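Local coordinates for stage III sporulation protein AH (Bacillus subtilis, PDB 3TUF) that pairs with SpoIIQ to build an intercellular channel between mother cell and forespore, through which forespore sigma-G gene expression is triggered during sporulation, at residues 177-180 / 181-185. Sequence-based numbering, arbitrary orientation.
Sequences DLVA and KEIKT
Ala180 O receives two backbone N-H groups of the turn that follows it. Lys184 N lies 3.1 Å from Ala180 O and points its hydrogen almost straight at it (176°), whereas Ile183 N, 3.2 Å from the same oxygen, stands above the carbonyl plane with a bent 137° bond. This bifurcated acceptance fits the start of the short helix 181-184, with Ala180 as its N-cap. Lys181 O, too, has two donors, but both belong to Thr185: its N and its side-chain OG1, the latter above the carbonyl plane.

The tight part is apolar. Val179 CG1 lies 3.4 Å from Ile183 CG2, closer than usual van der Waals contact, and the two side chains cross at about a right angle. Val179 CG1 (chi1 177°) and Ile183 CG2 each sit anti to their own backbone N. Ile183 CG1, anti to its carbonyl carbon and beside its backbone N, meets Ala180 CB at 3.7 Å. By contrast, the flank carrying Lys181 and Glu182 is exposed to solvent.

Lys184 folds across the preceding turn, its CG 4.0 Å from Val179 CG1, and its NZ hydrogen-bonds to Ile176 O. Replacing Lys184 with an alanine is likely to take from Ile176 O its ammonium donor and from Val179 part of its apolar cover. Asp177 OD1 is 4.4 Å from Lys184 NZ, beyond a salt bridge, and pairs instead with Lys67 of the SpoIIQ chain, while NZ of Lys82 of that chain hydrogen-bonds to Lys184 O. The chemistry thus implies a division of labour: backbone bonds set the turn, the lysine ammonium ties it to the carbonyl of Ile176, and the aspartate's charge serves the SpoIIQ interface.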
loop_
_atom_site.group_PDB
_atom_site.type_symbol
_atom_site.label_atom_id
_atom_site.label_comp_id
_atom_site.label_asym_id
_atom_site.label_seq_id
_atom_site.Cartn_x
_atom_site.Cartn_y
_atom_site.Cartn_z
ATOM N N ASP B 177 -12.329 15.655 6.492
ATOM C CA ASP B 177 -11.381 16.773 6.178
ATOM C C ASP B 177 -10.006 16.303 5.658
ATOM O O ASP B 177 -9.406 16.986 4.794
ATOM C CB ASP B 177 -11.309 17.795 7.312
ATOM C CG ASP B 177 -12.620 18.579 7.447
ATOM O OD1 ASP B 177 -13.444 18.558 6.442
ATOM O OD2 ASP B 177 -12.823 19.183 8.546
ATOM N N LEU B 178 -9.566 15.103 6.111
ATOM C CA LEU B 178 -8.283 14.506 5.615
ATOM C C LEU B 178 -8.288 14.143 4.113
ATOM O O LEU B 178 -7.222 13.981 3.505
ATOM C CB LEU B 178 -7.831 13.362 6.479
ATOM C CG LEU B 178 -7.928 13.713 7.955
ATOM C CD1 LEU B 178 -7.756 12.417 8.801
ATOM C CD2 LEU B 178 -6.931 14.773 8.357
ATOM N N VAL B 179 -9.470 14.028 3.518
ATOM C CA VAL B 179 -9.549 13.542 2.120
ATOM C C VAL B 179 -9.311 14.677 1.192
ATOM O O VAL B 179 -9.764 15.782 1.462
ATOM C CB VAL B 179 -10.954 12.934 1.815
ATOM C CG1 VAL B 179 -11.062 12.502 0.322
ATOM C CG2 VAL B 179 -11.190 11.786 2.729
ATOM N N ALA B 180 -8.631 14.412 0.093
ATOM C CA ALA B 180 -8.344 15.435 -0.943
ATOM C C ALA B 180 -9.622 16.131 -1.448
ATOM O O ALA B 180 -10.656 15.499 -1.642
ATOM C CB ALA B 180 -7.628 14.758 -2.110
ATOM N N LYS B 181 -9.557 17.422 -1.670
ATOM C CA LYS B 181 -10.584 18.154 -2.398
ATOM C C LYS B 181 -11.069 17.504 -3.676
ATOM O O LYS B 181 -12.246 17.487 -3.896
ATOM C CB LYS B 181 -10.062 19.532 -2.817
ATOM C CG LYS B 181 -10.215 20.608 -1.848
ATOM C CD LYS B 181 -9.389 21.855 -2.358
ATOM C CE LYS B 181 -9.173 22.899 -1.227
ATOM N NZ LYS B 181 -9.080 22.224 0.139
ATOM N N GLU B 182 -10.200 17.046 -4.567
ATOM C CA GLU B 182 -10.645 16.600 -5.923
ATOM C C GLU B 182 -11.361 15.278 -5.814
ATOM O O GLU B 182 -12.017 14.867 -6.751
ATOM C CB GLU B 182 -9.501 16.475 -6.943
ATOM C CG GLU B 182 -8.410 17.505 -6.760
ATOM C CD GLU B 182 -7.673 17.391 -5.377
ATOM O OE1 GLU B 182 -7.603 16.265 -4.805
ATOM O OE2 GLU B 182 -7.175 18.427 -4.869
ATOM N N ILE B 183 -11.187 14.617 -4.663
ATOM C CA ILE B 183 -11.845 13.366 -4.371
ATOM C C ILE B 183 -13.254 13.753 -3.951
ATOM O O ILE B 183 -14.236 13.330 -4.600
ATOM C CB ILE B 183 -11.139 12.564 -3.224
ATOM C CG1 ILE B 183 -9.718 12.042 -3.604
ATOM C CG2 ILE B 183 -11.998 11.416 -2.775
ATOM C CD1 ILE B 183 -9.587 11.405 -4.986
ATOM N N LYS B 184 -13.344 14.581 -2.899
ATOM C CA LYS B 184 -14.605 15.023 -2.348
ATOM C C LYS B 184 -15.442 15.741 -3.393
ATOM O O LYS B 184 -16.652 15.637 -3.383
ATOM C CB LYS B 184 -14.397 15.889 -1.105
ATOM C CG LYS B 184 -14.135 15.063 0.157
ATOM C CD LYS B 184 -13.667 15.970 1.375
ATOM C CE LYS B 184 -12.382 16.749 1.157
ATOM N NZ LYS B 184 -12.018 17.546 2.384
ATOM N N THR B 185 -14.802 16.427 -4.319
ATOM C CA THR B 185 -15.499 17.038 -5.427
ATOM C C THR B 185 -16.077 16.070 -6.413
ATOM O O THR B 185 -17.028 16.400 -7.075
ATOM C CB THR B 185 -14.547 17.923 -6.182
ATOM O OG1 THR B 185 -14.233 18.976 -5.302
ATOM C CG2 THR B 185 -15.185 18.519 -7.436
#